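Local coordinates for 1,4-dihydroxy-2-naphthoyl-CoA hydrolase (Escherichia coli, PDB 1VH5), which hydrolyses 1,4-dihydroxy-2-naphthoyl-CoA to 1,4-dihydroxy-2-naphthoate and CoA in menaquinone biosynthesis, and also cleaves a wide range of other acyl-CoA thioesters, at residues A[91-96]-A[126-131]; A[13-18]-A[28-33]; A[113-118]-A[132-137]; A[5-10]-A[74-79]; A[42-47]-A[98-103]. All coordinates share one frame; numbering follows the deposited sequence. Where two conformers were deposited one is given.

Interaction 1. Residues A[91-96]-A[126-131]; sequences HVRSAR and RLCCSS
Val-92 and Arg-93 both give their backbone N-H to the carbonyl of Cys-128: Val-92 N lies 2.9 Å from Cys-128 O, and Arg-93 N is at 3.3 Å from the same oxygen. The two donors arrive from one face of the carbonyl plane, Val-92 N well above it. Farther out, the guanidinium of Arg-93 lies flat on that of Arg-126, planes 7° apart and centres 4.3 Å apart. Flat, delocalised groups tolerate such stacking of like charges, and Asp-122, salt-bridged to Arg-126 NE, probably offsets the repulsion. A water in the plane of the Arg-93 guanidinium accepts from NE and donates to Leu-127 O.

Packing completes the contact. Val-92 CG2 sits 3.9 Å from Leu-127 CG, the small Ala-95 CB faces Cys-128 SG, and Cys-129 SG approaches the His-91 ring obliquely, 3.8 Å from ND1. On the same ring NE2 is hydrogen-bonded to Glu-65 of the second subunit, the inferred nucleophile or proton acceptor. Cys-128 and Cys-129 both face Ile-120, a classic beta bulge in strand 127-138. His-91 to Ser-94 bind substrate, and the contact thus borders the active site shared between two hot-dog subunits.

Interaction 2. Residues A[13-18]-A[28-33]; sequences ALNAMG and IRFEHI
Phe-30 and Leu-14 meet at about a right angle, the leucine lying over one face of the aromatic ring, and with Asn-15 they make up most of the contact between helix 11-16 and strand 29-33. Leu-14 CG stands 3.5 Å above the ring plane, displaced toward the rim and 3.5 Å from Phe-30 CG, a CH-pi contact with its methine directed at the ring. A torsion that puts CG anti to the backbone N (chi1 -157°) sets it over the ring. Leu-14 CD2 goes on to meet Ile-33 CD1 tip to tip at 3.8 Å. Leucine suits this place because a branched aliphatic chain covers the ring and reaches Ile-33 without a polar group to satisfy.

Asn-15 supplies the polar half. Its carboxamide spans both backbone polar atoms of Phe-30: OD1 accepts from Phe-30 N at 2.8 Å, in its carbonyl plane and on a lone pair, while ND2 donates to Phe-30 O at 3.1 Å in an almost straight bond (176°). This pair of bonds fixes the rotation of the amide, much as a paired strand residue would bond; asparagine, with an acceptor and a donor on one short stem, fits the task. OD1 also lies at the edge of the Phe-30 ring, and a water bridges it to Ile-28 O.

Leu-11 of helix 11-16 also packs on Phe-30. The contact sets this helix against strand 29-33, where Leu-14 and Phe-30 both reach Val-70 of helix 57-74 and Leu-38 of strand 38-43.

Interaction 3. Residues A[113-118]-A[132-137]; sequences HQVWQI and RLTTAI
Gln-114 and Thr-135 face each other as a hydrogen-bonded antiparallel pair and add a side-chain bond to the two backbone ones: Thr-135 OG1 donates to Gln-114 OE1 at 2.8 Å. That hydroxyl sits between the backbone N and the carbonyl carbon (chi1 64°), turned toward the glutamine. From the opposite face of the amide plane, Trp-116 NE1 reaches the same OE1 at 3.1 Å, in a nearly straight bond (169°) with the oxygen in the indole plane. Two donors thus grip one buried oxygen, and with Gln-114 NE2 bonded to Gly-72 O the amide is held at both ends; glutamine suits a buried site where it can both accept and donate.

Farther along this inner face the contact becomes apolar. Trp-116 and Leu-133, the next hydrogen-bonded pair, are joined by Trp-116 N to Leu-133 O at 2.8 Å and by the reverse bond, while Ile-118 CD1 touches Leu-133 CB at 4.2 Å.

The other face, carrying His-113, Val-115, Thr-134 and Arg-132, is looser and more open to solvent. Val-115 and Thr-134 lie side by side, CG2 to OG1 4.0 Å, and His-113 CD2 comes within 3.9 Å of Ala-136 CB, whose small methyl lets the imidazole lie beside it. His-113 belongs to the substrate-binding site. The arrangement is a beta hairpin, 113-121 with 127-138, whose inner face turns to the central helix of the hot-dog fold.

Interaction 4. Residues A[5-10]-A[74-79]; sequences WKRKIT and LCTEGE
The backbone of 5-10 runs past residues 74-79, and Lys-6 N donates to Leu-74 O at 2.8 Å while Arg-7 N adds a weak bond to the same carbonyl. Arg-7 extends from CG to NE and grips Gly-78 O end-on, NH1 and NH2 each 2.9 Å away, with the oxygen in the guanidinium plane. NH1 also donates to Thr-76 OG1 at 3.0 Å; that hydroxyl is bonded to Tyr-73 O, which takes Arg-7 NE as well. Arginine's several N-H groups suit a loop offering two carbonyls and a hydroxyl. An alanine in place of Arg-7 would probably leave Gly-78 O without these two donors and the 76-78 loop freer to move. Lys-6 stretches out to Glu-77, NZ to OE2 2.7 Å, a salt bridge using the anti lone pair of the carboxylate.

The apolar side is built on Leu-74. Its CB touches Trp-5 CE3 at 3.5 Å, CD1 lies over one face of the indole toward the rim, and CD2 meets Ile-9 CG2 at 3.7 Å. Cys-75 SG approaches the Trp-5 ring obliquely. Trp-5 and Ile-9 also pack on Ile-33 of strand 29-33, and Cys-75 on Gln-114 and Trp-116 of strand 113-121.

Interaction 5. Residues A[42-47]-A[98-103]; sequences MPVDSR and GRVRGV
Pro-43 and Arg-99 form a non-hydrogen-bonded antiparallel pair, their side chains lying side by side and pointing the same way. The arginine is extended at chi2 but bends at chi3 (68°), and its guanidinium lies over the Met-42 to Pro-43 backbone, with Pro-43 N 3.8 Å from its plane and Arg-99 NH2 3.6 Å from Pro-43 CD. Proline offers apolar CH groups to the guanidinium and has no N-H to satisfy. Thr-41 OG1 takes the NE bond, and Asp-27 makes a salt bridge with NH2. An alanine in place of Arg-99 would probably leave Asp-27 with only Arg-29 of these two arginines and Thr-41 OG1 without its NE donor.

On the other face Met-42 CG is anti to the backbone N (chi1 180°), and a bend at chi3 brings CE to 4.1 Å from Val-100 CG2. Just beyond the strand, Val-44 CG2 meets Val-100 CG1 at 3.9 Å. The backbones pair through Val-100 N to Met-42 O (2.8 Å), the reverse bond, and Val-44 N to Gly-98 O. Gly-98, just before strand 99-106, has a positive phi that favours glycine. Met-42 and Val-100 pack on Leu-63, so strands 38-43 and 99-106 join with one face against helix 57-74.

In the fold
Interactions 1, 2, 3 and 5 reach the same antiparallel sheet: 1 and 3 share strand 127-138, 5 joins strands 38-43 and 99-106, the latter next to 113-121 of interaction 3, and 2 sets a helix on strand 29-33, neighbour of 38-43. Interaction 4 pairs two loops. All five are only partly buried. In 3 and 5 ladder bonds dominate; the helix side is apolar in 5, but in 3 holds a buried amide. In 2 one side-chain amide bonds both backbone atoms of a strand residue; in 4, farthest from the chain's centre, charged side chains hold the surface. Interaction 1 carries four substrate-binding residues and meets 5 where Ala-95 packs on Val-44 and Val-100. Ile-33 links 2 and 4, Cys-75 links 3 and 4.

Interaction 1. Residues A[91-96]-A[126-131]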
# COMPACT_ATOMS: atom_id res chain seq x y z
N HIS A 91 -0.89 3.39 10.93
CA HIS A 91 -2.14 4.10 10.61
C HIS A 91 -2.68 4.69 11.90
O HIS A 91 -3.13 3.97 12.79
CB HIS A 91 -3.15 3.07 10.06
CG HIS A 91 -2.70 2.36 8.82
ND1 HIS A 91 -2.26 3.03 7.70
CD2 HIS A 91 -2.64 1.04 8.53
CE1 HIS A 91 -1.93 2.14 6.77
NE2 HIS A 91 -2.17 0.93 7.25
N VAL A 92 -2.57 6.01 12.05
CA VAL A 92 -2.90 6.64 13.34
C VAL A 92 -4.22 7.36 13.41
O VAL A 92 -4.75 7.56 14.50
CB VAL A 92 -1.79 7.52 13.90
CG1 VAL A 92 -0.57 6.67 14.27
CG2 VAL A 92 -1.42 8.60 12.94
N ARG A 93 -4.75 7.75 12.26
CA ARG A 93 -6.05 8.40 12.22
C ARG A 93 -6.70 8.12 10.88
O ARG A 93 -6.03 8.10 9.84
CB ARG A 93 -5.87 9.91 12.42
CG ARG A 93 -7.18 10.75 12.30
CD ARG A 93 -6.95 12.26 12.40
NE ARG A 93 -6.60 12.70 13.75
CZ ARG A 93 -7.49 13.00 14.69
NH1 ARG A 93 -7.07 13.39 15.89
NH2 ARG A 93 -8.79 12.90 14.45
N SER A 94 -8.01 7.89 10.89
CA SER A 94 -8.75 7.67 9.65
C SER A 94 -9.01 8.97 8.92
O SER A 94 -8.88 10.06 9.50
CB SER A 94 -10.06 6.96 9.95
OG SER A 94 -10.91 7.81 10.72
N ALA A 95 -9.30 8.87 7.64
CA ALA A 95 -9.72 10.03 6.84
C ALA A 95 -10.94 9.60 6.02
O ALA A 95 -11.07 8.43 5.68
CB ALA A 95 -8.60 10.50 5.95
N ARG A 96 -11.83 10.53 5.71
CA ARG A 96 -13.08 10.14 5.07
C ARG A 96 -13.48 11.00 3.89
O ARG A 96 -14.40 10.66 3.17
CB ARG A 96 -14.22 10.10 6.09
CG ARG A 96 -14.76 11.50 6.50
CD ARG A 96 -15.97 11.91 5.67
NE ARG A 96 -16.95 12.74 6.37
CZ ARG A 96 -18.03 13.26 5.78
NH1 ARG A 96 -18.88 14.01 6.47
NH2 ARG A 96 -18.25 13.02 4.49
N ARG A 126 -3.94 17.05 10.37
CA ARG A 126 -3.76 15.96 11.34
C ARG A 126 -3.06 14.76 10.70
O ARG A 126 -3.39 14.31 9.61
CB ARG A 126 -5.10 15.54 11.91
CG ARG A 126 -5.91 16.77 12.36
CD ARG A 126 -7.23 16.39 12.96
NE ARG A 126 -8.14 15.86 11.95
CZ ARG A 126 -9.45 15.75 12.10
NH1 ARG A 126 -10.17 15.26 11.11
NH2 ARG A 126 -10.05 16.12 13.23
N LEU A 127 -2.07 14.23 11.41
CA LEU A 127 -1.34 13.05 10.95
C LEU A 127 -2.26 11.85 10.89
O LEU A 127 -2.95 11.53 11.86
CB LEU A 127 -0.21 12.76 11.91
CG LEU A 127 0.72 11.60 11.54
CD1 LEU A 127 1.53 11.92 10.29
CD2 LEU A 127 1.62 11.25 12.73
N CYS A 128 -2.30 11.22 9.73
CA CYS A 128 -3.11 10.02 9.58
C CYS A 128 -2.27 8.76 9.39
O CYS A 128 -2.70 7.67 9.73
CB CYS A 128 -4.02 10.15 8.35
SG CYS A 128 -5.30 11.42 8.59
N CYS A 129 -1.09 8.88 8.77
CA CYS A 129 -0.26 7.71 8.54
C CYS A 129 1.21 8.17 8.58
O CYS A 129 1.55 9.20 8.01
CB CYS A 129 -0.61 7.09 7.18
SG CYS A 129 0.38 5.63 6.70
N SER A 130 2.08 7.39 9.23
CA SER A 130 3.50 7.70 9.22
C SER A 130 4.23 6.48 8.66
O SER A 130 4.06 5.37 9.16
CB SER A 130 3.98 7.97 10.64
OG SER A 130 5.39 8.16 10.65
N SER A 131 5.04 6.68 7.63
CA SER A 131 5.63 5.60 6.88
C SER A 131 7.12 5.82 6.67
O SER A 131 7.61 6.96 6.74
CB SER A 131 4.94 5.40 5.56
OG SER A 131 5.33 6.40 4.67
O HOH W 1 -3.64 12.54 14.28
O HOH W 2 -9.24 12.73 9.06

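Interaction 2. Residues A[13-18]-A[28-33]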
# COMPACT_ATOMS: atom_id res chain seq x y z
N ALA A 13 6.38 17.68 -15.30
CA ALA A 13 7.00 16.44 -15.79
C ALA A 13 6.86 15.31 -14.75
O ALA A 13 6.71 14.13 -15.12
CB ALA A 13 8.48 16.67 -16.19
N LEU A 14 6.87 15.68 -13.48
CA LEU A 14 6.63 14.76 -12.36
C LEU A 14 5.22 14.16 -12.49
O LEU A 14 5.03 12.95 -12.48
CB LEU A 14 6.76 15.51 -11.04
CG LEU A 14 7.07 14.85 -9.71
CD1 LEU A 14 8.03 13.69 -9.95
CD2 LEU A 14 7.67 15.86 -8.72
N ASN A 15 4.23 15.04 -12.68
CA ASN A 15 2.85 14.60 -12.80
C ASN A 15 2.56 13.83 -14.08
O ASN A 15 1.67 12.98 -14.10
CB ASN A 15 1.91 15.78 -12.61
CG ASN A 15 1.74 16.11 -11.17
OD1 ASN A 15 1.53 15.20 -10.36
ND2 ASN A 15 1.94 17.36 -10.78
N ALA A 16 3.33 14.09 -15.14
CA ALA A 16 3.17 13.36 -16.38
C ALA A 16 3.50 11.87 -16.25
O ALA A 16 3.00 11.05 -17.00
CB ALA A 16 4.00 13.99 -17.50
N MET A 17 4.32 11.52 -15.25
CA MET A 17 4.77 10.14 -15.09
C MET A 17 3.63 9.15 -14.81
O MET A 17 3.70 7.98 -15.18
CB MET A 17 5.75 10.04 -13.92
CG MET A 17 7.07 10.73 -14.13
SD MET A 17 8.05 10.64 -12.61
CE MET A 17 8.66 8.94 -12.63
N GLY A 18 2.60 9.66 -14.13
CA GLY A 18 1.52 8.85 -13.61
C GLY A 18 0.48 8.43 -14.63
O GLY A 18 -0.38 7.60 -14.34
N ILE A 28 -3.25 10.71 -7.79
CA ILE A 28 -2.17 11.26 -6.99
C ILE A 28 -1.53 12.42 -7.77
O ILE A 28 -1.18 12.25 -8.95
CB ILE A 28 -1.18 10.12 -6.64
CG1 ILE A 28 -1.85 9.16 -5.65
CG2 ILE A 28 0.10 10.68 -6.02
CD1 ILE A 28 -1.13 7.79 -5.47
N ARG A 29 -1.37 13.57 -7.10
CA ARG A 29 -0.87 14.78 -7.75
C ARG A 29 0.31 15.29 -6.93
O ARG A 29 0.16 15.65 -5.75
CB ARG A 29 -1.94 15.88 -7.76
CG ARG A 29 -3.33 15.51 -8.25
CD ARG A 29 -4.19 16.72 -8.60
NE ARG A 29 -5.57 16.36 -8.89
CZ ARG A 29 -6.65 16.98 -8.40
NH1 ARG A 29 -7.86 16.55 -8.74
NH2 ARG A 29 -6.53 18.00 -7.57
N PHE A 30 1.48 15.40 -7.56
CA PHE A 30 2.59 16.12 -6.92
C PHE A 30 2.29 17.63 -6.86
O PHE A 30 1.84 18.21 -7.85
CB PHE A 30 3.91 15.83 -7.66
CG PHE A 30 4.37 14.42 -7.45
CD1 PHE A 30 3.90 13.37 -8.24
CD2 PHE A 30 5.21 14.13 -6.40
CE1 PHE A 30 4.28 12.04 -7.99
CE2 PHE A 30 5.57 12.81 -6.12
CZ PHE A 30 5.15 11.79 -6.93
N GLU A 31 2.51 18.22 -5.70
CA GLU A 31 2.12 19.60 -5.42
C GLU A 31 3.28 20.51 -5.10
O GLU A 31 3.16 21.74 -5.22
CB GLU A 31 1.23 19.64 -4.18
CG GLU A 31 0.02 18.74 -4.22
CD GLU A 31 -1.25 19.49 -4.53
OE1 GLU A 31 -1.20 20.73 -4.67
OE2 GLU A 31 -2.30 18.84 -4.62
N HIS A 32 4.39 19.98 -4.58
CA HIS A 32 5.47 20.84 -4.13
C HIS A 32 6.79 20.10 -4.15
O HIS A 32 6.87 18.97 -3.64
CB HIS A 32 5.15 21.36 -2.72
CG HIS A 32 6.26 22.12 -2.09
ND1 HIS A 32 6.57 23.41 -2.47
CD2 HIS A 32 7.12 21.81 -1.09
CE1 HIS A 32 7.59 23.85 -1.75
NE2 HIS A 32 7.94 22.90 -0.90
N ILE A 33 7.79 20.69 -4.78
CA ILE A 33 9.18 20.22 -4.69
C ILE A 33 9.99 21.28 -3.96
O ILE A 33 10.33 22.35 -4.52
CB ILE A 33 9.82 20.01 -6.08
CG1 ILE A 33 8.92 19.19 -7.01
CG2 ILE A 33 11.19 19.33 -5.92
CD1 ILE A 33 9.44 19.18 -8.46
O HOH W 3 1.11 12.47 -10.52

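Interaction 3. Residues A[113-118]-A[132-137]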
# COMPACT_ATOMS: atom_id res chain seq x y z
N HIS A 113 22.07 2.87 -0.54
CA HIS A 113 20.69 2.77 -0.05
C HIS A 113 20.18 4.14 0.32
O HIS A 113 20.97 5.06 0.60
CB HIS A 113 20.61 1.82 1.18
CG HIS A 113 20.97 0.43 0.84
ND1 HIS A 113 22.27 -0.03 0.89
CD2 HIS A 113 20.23 -0.57 0.32
CE1 HIS A 113 22.30 -1.28 0.46
NE2 HIS A 113 21.07 -1.62 0.10
N GLN A 114 18.86 4.26 0.41
CA GLN A 114 18.23 5.48 0.92
C GLN A 114 17.12 5.07 1.88
O GLN A 114 16.55 3.97 1.77
CB GLN A 114 17.60 6.32 -0.21
CG GLN A 114 18.50 6.54 -1.40
CD GLN A 114 17.72 7.03 -2.59
OE1 GLN A 114 16.55 6.68 -2.79
NE2 GLN A 114 18.39 7.85 -3.44
N VAL A 115 16.81 5.96 2.79
CA VAL A 115 15.63 5.81 3.63
C VAL A 115 14.86 7.11 3.61
O VAL A 115 15.43 8.18 3.82
CB VAL A 115 16.01 5.44 5.08
CG1 VAL A 115 14.74 5.28 5.99
CG2 VAL A 115 16.90 4.17 5.10
N TRP A 116 13.56 7.00 3.32
CA TRP A 116 12.66 8.14 3.19
C TRP A 116 11.59 8.03 4.27
O TRP A 116 11.09 6.92 4.53
CB TRP A 116 12.01 8.09 1.80
CG TRP A 116 12.98 8.35 0.70
CD1 TRP A 116 13.67 7.45 -0.04
CD2 TRP A 116 13.46 9.64 0.31
NE1 TRP A 116 14.51 8.10 -0.93
CE2 TRP A 116 14.42 9.44 -0.70
CE3 TRP A 116 13.17 10.95 0.73
CZ2 TRP A 116 15.07 10.51 -1.34
CZ3 TRP A 116 13.81 12.02 0.09
CH2 TRP A 116 14.75 11.78 -0.93
N GLN A 117 11.22 9.16 4.87
CA GLN A 117 10.08 9.20 5.79
C GLN A 117 8.95 9.94 5.08
O GLN A 117 9.13 11.07 4.57
CB GLN A 117 10.47 9.91 7.07
CG GLN A 117 9.38 9.93 8.18
CD GLN A 117 10.00 10.32 9.51
OE1 GLN A 117 10.64 9.51 10.18
NE2 GLN A 117 9.89 11.57 9.85
N ILE A 118 7.76 9.32 5.03
CA ILE A 118 6.63 10.01 4.45
C ILE A 118 5.51 10.06 5.50
O ILE A 118 5.04 9.02 5.99
CB ILE A 118 6.09 9.34 3.17
CG1 ILE A 118 7.21 9.04 2.15
CG2 ILE A 118 4.97 10.26 2.60
CD1 ILE A 118 7.93 7.70 2.37
N ARG A 132 7.84 4.73 6.45
CA ARG A 132 9.23 4.76 6.02
C ARG A 132 9.45 3.82 4.83
O ARG A 132 8.88 2.73 4.83
CB ARG A 132 10.16 4.30 7.16
CG ARG A 132 10.33 5.28 8.33
CD ARG A 132 11.53 4.96 9.26
NE ARG A 132 11.66 3.52 9.56
CZ ARG A 132 11.00 2.91 10.53
NH1 ARG A 132 11.14 1.63 10.71
NH2 ARG A 132 10.19 3.56 11.35
N LEU A 133 10.26 4.23 3.84
CA LEU A 133 10.61 3.45 2.67
C LEU A 133 12.11 3.33 2.60
O LEU A 133 12.81 4.35 2.69
CB LEU A 133 10.07 4.17 1.41
CG LEU A 133 10.49 3.56 0.07
CD1 LEU A 133 9.90 2.18 -0.21
CD2 LEU A 133 10.24 4.56 -1.12
N THR A 134 12.60 2.11 2.45
CA THR A 134 14.01 1.84 2.18
C THR A 134 14.19 1.46 0.73
O THR A 134 13.49 0.56 0.27
CB THR A 134 14.51 0.72 3.12
OG1 THR A 134 14.33 1.13 4.48
CG2 THR A 134 16.01 0.44 2.91
N THR A 135 15.14 2.12 0.04
CA THR A 135 15.46 1.77 -1.35
C THR A 135 16.90 1.38 -1.49
O THR A 135 17.74 1.75 -0.67
CB THR A 135 15.24 2.98 -2.27
OG1 THR A 135 16.19 4.01 -1.89
CG2 THR A 135 13.84 3.56 -2.12
N ALA A 136 17.16 0.62 -2.53
CA ALA A 136 18.54 0.39 -2.99
C ALA A 136 18.80 1.17 -4.27
O ALA A 136 17.93 1.28 -5.13
CB ALA A 136 18.78 -1.08 -3.23
N ILE A 137 20.01 1.69 -4.38
CA ILE A 137 20.43 2.35 -5.61
C ILE A 137 21.02 1.32 -6.57
O ILE A 137 21.80 0.47 -6.16
CB ILE A 137 21.40 3.45 -5.26
CG1 ILE A 137 20.68 4.52 -4.39
CG2 ILE A 137 21.99 4.11 -6.56
CD1 ILE A 137 21.59 5.49 -3.68

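Interaction 4. Residues A[5-10]-A[74-79]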
# COMPACT_ATOMS: atom_id res chain seq x y z
N TRP A 5 18.47 17.29 -4.26
CA TRP A 5 18.24 16.64 -5.55
C TRP A 5 19.47 16.66 -6.43
O TRP A 5 20.25 17.64 -6.40
CB TRP A 5 17.09 17.28 -6.33
CG TRP A 5 15.90 17.60 -5.45
CD1 TRP A 5 15.41 18.84 -5.14
CD2 TRP A 5 15.05 16.66 -4.78
NE1 TRP A 5 14.33 18.73 -4.30
CE2 TRP A 5 14.09 17.40 -4.06
CE3 TRP A 5 15.03 15.26 -4.68
CZ2 TRP A 5 13.11 16.80 -3.28
CZ3 TRP A 5 14.06 14.66 -3.89
CH2 TRP A 5 13.10 15.44 -3.21
N LYS A 6 19.62 15.60 -7.22
CA LYS A 6 20.64 15.51 -8.26
C LYS A 6 20.09 15.69 -9.66
O LYS A 6 20.84 15.82 -10.63
CB LYS A 6 21.38 14.18 -8.20
CG LYS A 6 22.22 14.01 -6.96
CD LYS A 6 23.04 12.75 -7.13
CE LYS A 6 23.96 12.50 -5.99
NZ LYS A 6 24.84 11.42 -6.50
N ARG A 7 18.77 15.71 -9.77
CA ARG A 7 18.12 15.88 -11.05
C ARG A 7 17.14 17.00 -10.90
O ARG A 7 16.53 17.17 -9.86
CB ARG A 7 17.34 14.63 -11.46
CG ARG A 7 18.11 13.34 -11.55
CD ARG A 7 17.26 12.17 -12.00
NE ARG A 7 17.87 10.87 -11.80
CZ ARG A 7 18.65 10.24 -12.66
NH1 ARG A 7 19.14 9.05 -12.37
NH2 ARG A 7 18.94 10.78 -13.86
N LYS A 8 16.97 17.77 -11.97
CA LYS A 8 15.93 18.80 -11.97
C LYS A 8 14.67 18.25 -12.65
O LYS A 8 14.74 17.54 -13.65
CB LYS A 8 16.44 20.08 -12.66
CG LYS A 8 15.54 21.31 -12.44
CD LYS A 8 15.85 22.00 -11.11
CE LYS A 8 16.79 23.20 -11.28
NZ LYS A 8 17.17 23.75 -9.96
N ILE A 9 13.53 18.55 -12.08
CA ILE A 9 12.25 18.20 -12.67
C ILE A 9 11.22 19.28 -12.34
O ILE A 9 11.27 19.87 -11.27
CB ILE A 9 11.80 16.77 -12.20
CG1 ILE A 9 10.79 16.17 -13.17
CG2 ILE A 9 11.27 16.77 -10.75
CD1 ILE A 9 10.57 14.66 -12.95
N THR A 10 10.33 19.57 -13.29
CA THR A 10 9.19 20.43 -13.01
C THR A 10 8.08 19.60 -12.41
O THR A 10 8.07 18.37 -12.58
CB THR A 10 8.65 21.08 -14.29
OG1 THR A 10 8.42 20.05 -15.27
CG2 THR A 10 9.69 22.03 -14.91
N LEU A 74 15.15 11.07 -7.88
CA LEU A 74 15.64 12.44 -8.03
C LEU A 74 16.94 12.69 -7.28
O LEU A 74 17.62 13.70 -7.57
CB LEU A 74 14.60 13.48 -7.62
CG LEU A 74 13.31 13.50 -8.46
CD1 LEU A 74 12.27 14.40 -7.80
CD2 LEU A 74 13.55 13.97 -9.91
N CYS A 75 17.33 11.76 -6.39
CA CYS A 75 18.59 11.86 -5.63
C CYS A 75 19.66 10.94 -6.21
O CYS A 75 20.69 10.70 -5.57
CB CYS A 75 18.38 11.58 -4.14
SG CYS A 75 17.38 12.87 -3.34
N THR A 76 19.41 10.41 -7.41
CA THR A 76 20.45 9.66 -8.16
C THR A 76 20.80 10.44 -9.41
O THR A 76 20.18 11.47 -9.71
CB THR A 76 19.99 8.22 -8.54
OG1 THR A 76 18.89 8.30 -9.47
CG2 THR A 76 19.53 7.42 -7.32
N GLU A 77 21.78 9.94 -10.17
CA GLU A 77 22.18 10.66 -11.38
C GLU A 77 22.45 9.74 -12.56
O GLU A 77 22.63 8.53 -12.39
CB GLU A 77 23.34 11.62 -11.08
CG GLU A 77 24.61 10.98 -10.53
CD GLU A 77 25.61 12.06 -10.11
OE1 GLU A 77 26.17 12.69 -11.01
OE2 GLU A 77 25.85 12.26 -8.90
N GLY A 78 22.45 10.31 -13.77
CA GLY A 78 22.61 9.53 -14.99
C GLY A 78 21.61 8.38 -15.12
O GLY A 78 20.42 8.58 -14.94
N GLU A 79 22.09 7.20 -15.46
CA GLU A 79 21.21 6.06 -15.67
C GLU A 79 20.95 5.25 -14.39
O GLU A 79 20.39 4.15 -14.45
CB GLU A 79 21.75 5.12 -16.77
CG GLU A 79 21.89 5.76 -18.14
CD GLU A 79 20.59 6.34 -18.67
OE1 GLU A 79 20.54 7.57 -18.90
OE2 GLU A 79 19.60 5.58 -18.86

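Interaction 5. Residues A[42-47]-A[98-103]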
# COMPACT_ATOMS: atom_id res chain seq x y z
N MET A 42 -3.69 13.09 -2.63
CA MET A 42 -4.50 11.98 -3.13
C MET A 42 -5.90 12.11 -2.57
O MET A 42 -6.07 12.42 -1.39
CB MET A 42 -3.90 10.64 -2.70
CG MET A 42 -4.64 9.36 -3.14
SD MET A 42 -3.87 7.86 -2.54
CE MET A 42 -4.21 8.03 -0.88
N PRO A 43 -6.92 11.90 -3.41
CA PRO A 43 -8.29 12.03 -2.90
C PRO A 43 -8.65 10.83 -2.03
O PRO A 43 -8.10 9.73 -2.21
CB PRO A 43 -9.14 12.00 -4.19
CG PRO A 43 -8.36 11.13 -5.12
CD PRO A 43 -6.91 11.48 -4.82
N VAL A 44 -9.55 11.09 -1.09
CA VAL A 44 -10.23 10.05 -0.32
C VAL A 44 -11.55 9.88 -1.07
O VAL A 44 -12.47 10.68 -0.94
CB VAL A 44 -10.45 10.43 1.17
CG1 VAL A 44 -11.10 9.28 1.92
CG2 VAL A 44 -9.14 10.86 1.85
N ASP A 45 -11.60 8.90 -1.95
CA ASP A 45 -12.77 8.71 -2.83
C ASP A 45 -13.01 7.22 -3.08
O ASP A 45 -12.38 6.33 -2.49
CB ASP A 45 -12.62 9.52 -4.13
CG ASP A 45 -11.59 8.96 -5.08
OD1 ASP A 45 -11.42 9.58 -6.16
OD2 ASP A 45 -10.93 7.94 -4.87
N SER A 46 -13.91 6.90 -3.99
CA SER A 46 -14.29 5.53 -4.19
C SER A 46 -13.12 4.63 -4.58
O SER A 46 -13.19 3.41 -4.35
CB SER A 46 -15.47 5.43 -5.18
OG SER A 46 -15.07 5.82 -6.46
N ARG A 47 -12.06 5.20 -5.18
CA ARG A 47 -10.92 4.40 -5.63
C ARG A 47 -9.91 4.17 -4.53
O ARG A 47 -9.02 3.34 -4.69
CB ARG A 47 -10.23 5.03 -6.85
CG ARG A 47 -11.11 4.99 -8.09
CD ARG A 47 -10.47 5.67 -9.30
NE ARG A 47 -11.35 5.60 -10.48
CZ ARG A 47 -10.99 5.95 -11.71
NH1 ARG A 47 -11.88 5.85 -12.70
NH2 ARG A 47 -9.76 6.38 -11.97
N GLY A 98 -12.17 14.78 1.26
CA GLY A 98 -11.14 15.67 0.77
C GLY A 98 -9.95 14.94 0.20
O GLY A 98 -10.08 13.88 -0.39
N ARG A 99 -8.78 15.56 0.34
CA ARG A 99 -7.53 14.99 -0.15
C ARG A 99 -6.60 14.89 1.01
O ARG A 99 -6.62 15.75 1.88
CB ARG A 99 -6.90 15.86 -1.24
CG ARG A 99 -7.77 16.02 -2.49
CD ARG A 99 -7.13 16.88 -3.56
NE ARG A 99 -5.96 16.26 -4.17
CZ ARG A 99 -6.01 15.39 -5.16
NH1 ARG A 99 -4.90 14.88 -5.66
NH2 ARG A 99 -7.19 15.01 -5.67
N VAL A 100 -5.80 13.84 1.03
CA VAL A 100 -4.71 13.77 2.01
C VAL A 100 -3.41 14.15 1.35
O VAL A 100 -3.30 14.11 0.14
CB VAL A 100 -4.58 12.34 2.65
CG1 VAL A 100 -5.80 12.06 3.52
CG2 VAL A 100 -4.34 11.25 1.61
N ARG A 101 -2.46 14.59 2.18
CA ARG A 101 -1.18 15.08 1.67
C ARG A 101 -0.01 14.30 2.26
O ARG A 101 0.12 14.24 3.49
CB ARG A 101 -1.02 16.56 1.98
CG ARG A 101 0.30 17.19 1.44
CD ARG A 101 0.47 18.65 1.88
NE ARG A 101 -0.58 19.46 1.29
CZ ARG A 101 -0.46 20.13 0.17
NH1 ARG A 101 -1.51 20.78 -0.32
NH2 ARG A 101 0.70 20.14 -0.49
N GLY A 102 0.81 13.72 1.41
CA GLY A 102 2.05 13.12 1.87
C GLY A 102 3.21 14.08 1.76
O GLY A 102 3.38 14.76 0.73
N VAL A 103 4.01 14.11 2.82
CA VAL A 103 5.17 14.98 2.92
C VAL A 103 6.37 14.05 3.12
O VAL A 103 6.43 13.35 4.13
CB VAL A 103 5.08 15.97 4.14
CG1 VAL A 103 6.29 16.86 4.19
CG2 VAL A 103 3.78 16.83 4.09
O HOH W 4 -12.39 13.42 -2.18